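Local coordinates for protein bromoperoxidase A1 (Streptomyces aureofaciens, PDB 1A8Q) that is a cofactor-free haloperoxidase that can brominate and may act as a chlorinating enzyme in 7-chlorotetracycline biosynthesis, at residues 52-57 against 70-75. Sequence-based numbering, arbitrary orientation.
Sequences HDRRGH and DTFADD
R54 and R55, consecutive arginines, meet the same phenylalanine in two different ways, a worked example of how a long cationic side chain can serve as apolar cover along its stem and as a charge at its tip. R54 sets its methylene CD squarely over the ring of F72, 3.6 Å from the ring centroid and only 10° off the normal, a CH-pi contact over the face. The chain runs extended as far as CD, with CG anti to the backbone N (chi1 -179°), then bends at chi3. Its guanidinium therefore lies farther from the ring, tilted against it, and any cation-pi attraction is weak; NH2 forms a salt bridge with E99 of helix 96-107, and NH1 is hydrogen-bonded to the carbonyl O of H26. In the alpha/beta hydrolase fold, residues 52-57 run from the end of strand 48-52 into the loop after it, 70-75 lie on helix 69-82, which that loop reaches, and R54 lies about 8 Å, side chain to side chain, from S94 of the catalytic triad. R55 comes at the rim of F72, its CD 3.7 Å from CE1. Farther out, NH1 of R55 gives a nearly straight hydrogen bond (172°) to the syn lone pair of D75 OD2, 2.9 Å away and in the guanidinium plane, completing a salt bridge; T71 CG2 sits over one face of the guanidinium, toward its rim, 3.5 Å from NH1. One water ties the backbone N of R55 to D75 OD2, and a second links NH1 to D75 OD1, which also pairs with R6. R54 to H57 form a type II beta turn, with G56 at positive phi, and H57 ND1 donates to the carbonyl O of R55 at 2.8 Å, from above the carbonyl plane.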
loop_
_atom_site.group_PDB
_atom_site.type_symbol
_atom_site.label_atom_id
_atom_site.label_comp_id
_atom_site.label_asym_id
_atom_site.label_seq_id
_atom_site.Cartn_x
_atom_site.Cartn_y
_atom_site.Cartn_z
ATOM N N HIS A 52 7.424 7.709 0.941
ATOM C CA HIS A 52 7.464 8.169 2.319
ATOM C C HIS A 52 7.177 7.008 3.251
ATOM O O HIS A 52 6.673 5.963 2.849
ATOM C CB HIS A 52 6.425 9.272 2.628
ATOM C CG HIS A 52 5.015 8.867 2.313
ATOM N ND1 HIS A 52 4.628 8.452 1.068
ATOM C CD2 HIS A 52 3.901 8.800 3.111
ATOM C CE1 HIS A 52 3.341 8.173 1.054
ATOM N NE2 HIS A 52 2.863 8.381 2.283
ATOM N N ASP A 53 7.565 7.183 4.518
ATOM C CA ASP A 53 7.265 6.212 5.548
ATOM C C ASP A 53 6.057 6.757 6.357
ATOM O O ASP A 53 6.106 7.907 6.822
ATOM C CB ASP A 53 8.440 6.118 6.545
ATOM C CG ASP A 53 9.688 5.462 5.931
ATOM O OD1 ASP A 53 9.650 4.889 4.828
ATOM O OD2 ASP A 53 10.737 5.506 6.621
ATOM N N ARG A 54 5.031 5.936 6.449
ATOM C CA ARG A 54 3.800 6.358 7.176
ATOM C C ARG A 54 4.172 6.682 8.623
ATOM O O ARG A 54 5.122 6.125 9.166
ATOM C CB ARG A 54 2.812 5.202 7.104
ATOM C CG ARG A 54 1.446 5.468 7.784
ATOM C CD ARG A 54 0.406 4.401 7.371
ATOM N NE ARG A 54 0.205 4.554 5.914
ATOM C CZ ARG A 54 0.537 3.637 5.027
ATOM N NH1 ARG A 54 1.033 2.431 5.282
ATOM N NH2 ARG A 54 0.341 3.932 3.719
ATOM N N ARG A 55 3.438 7.592 9.248
ATOM C CA ARG A 55 3.694 7.921 10.670
ATOM C C ARG A 55 3.820 6.628 11.439
ATOM O O ARG A 55 3.133 5.639 11.258
ATOM C CB ARG A 55 2.548 8.786 11.226
ATOM C CG ARG A 55 1.222 8.017 11.206
ATOM C CD ARG A 55 0.058 8.997 11.306
ATOM N NE ARG A 55 -0.022 9.721 12.555
ATOM C CZ ARG A 55 0.133 11.025 12.766
ATOM N NH1 ARG A 55 0.408 11.961 11.893
ATOM N NH2 ARG A 55 -0.005 11.458 14.028
ATOM N N GLY A 56 4.826 6.600 12.395
ATOM C CA GLY A 56 4.981 5.357 13.152
ATOM C C GLY A 56 5.593 4.169 12.435
ATOM O O GLY A 56 5.585 3.063 12.963
ATOM N N HIS A 57 6.195 4.366 11.248
ATOM C CA HIS A 57 6.812 3.291 10.495
ATOM C C HIS A 57 8.189 3.828 10.027
ATOM O O HIS A 57 8.350 5.050 9.911
ATOM C CB HIS A 57 5.978 2.933 9.234
ATOM C CG HIS A 57 4.599 2.369 9.501
ATOM N ND1 HIS A 57 3.572 3.086 10.085
ATOM C CD2 HIS A 57 4.118 1.137 9.225
ATOM C CE1 HIS A 57 2.512 2.315 10.210
ATOM N NE2 HIS A 57 2.819 1.116 9.716
ATOM N N ASP A 70 -7.993 9.184 7.623
ATOM C CA ASP A 70 -8.035 10.629 7.433
ATOM C C ASP A 70 -6.676 11.266 7.778
ATOM O O ASP A 70 -6.171 12.111 7.059
ATOM C CB ASP A 70 -9.097 11.208 8.382
ATOM C CG ASP A 70 -10.508 10.949 7.882
ATOM O OD1 ASP A 70 -10.758 10.627 6.712
ATOM O OD2 ASP A 70 -11.423 11.117 8.735
ATOM N N THR A 71 -6.055 10.810 8.881
ATOM C CA THR A 71 -4.738 11.366 9.225
ATOM C C THR A 71 -3.694 10.938 8.193
ATOM O O THR A 71 -2.892 11.792 7.813
ATOM C CB THR A 71 -4.300 10.830 10.604
ATOM O OG1 THR A 71 -5.271 11.317 11.577
ATOM C CG2 THR A 71 -2.946 11.375 11.002
ATOM N N PHE A 72 -3.691 9.670 7.801
ATOM C CA PHE A 72 -2.704 9.252 6.765
ATOM C C PHE A 72 -2.856 10.074 5.484
ATOM O O PHE A 72 -1.860 10.491 4.894
ATOM C CB PHE A 72 -2.894 7.779 6.385
ATOM C CG PHE A 72 -2.719 6.816 7.547
ATOM C CD1 PHE A 72 -1.866 7.110 8.596
ATOM C CD2 PHE A 72 -3.441 5.624 7.547
ATOM C CE1 PHE A 72 -1.754 6.193 9.652
ATOM C CE2 PHE A 72 -3.306 4.713 8.581
ATOM C CZ PHE A 72 -2.435 5.013 9.626
ATOM N N ALA A 73 -4.119 10.295 5.070
ATOM C CA ALA A 73 -4.321 11.099 3.846
ATOM C C ALA A 73 -3.881 12.529 4.007
ATOM O O ALA A 73 -3.376 13.177 3.083
ATOM C CB ALA A 73 -5.832 11.054 3.508
ATOM N N ASP A 74 -4.043 13.164 5.175
ATOM C CA ASP A 74 -3.662 14.532 5.398
ATOM C C ASP A 74 -2.129 14.628 5.469
ATOM O O ASP A 74 -1.554 15.645 5.102
ATOM C CB ASP A 74 -4.290 15.183 6.633
ATOM C CG ASP A 74 -5.799 15.349 6.504
ATOM O OD1 ASP A 74 -6.367 15.162 5.436
ATOM O OD2 ASP A 74 -6.444 15.649 7.558
ATOM N N ASP A 75 -1.501 13.596 6.059
ATOM C CA ASP A 75 -0.031 13.572 6.045
ATOM C C ASP A 75 0.456 13.494 4.597
ATOM O O ASP A 75 1.384 14.246 4.271
ATOM C CB ASP A 75 0.499 12.374 6.829
ATOM C CG ASP A 75 0.316 12.502 8.340
ATOM O OD1 ASP A 75 -0.055 13.542 8.883
ATOM O OD2 ASP A 75 0.606 11.467 8.999
HETATM O O HOH W 1 1.336 9.030 7.866
HETATM O O HOH W 2 0.483 14.804 11.327
#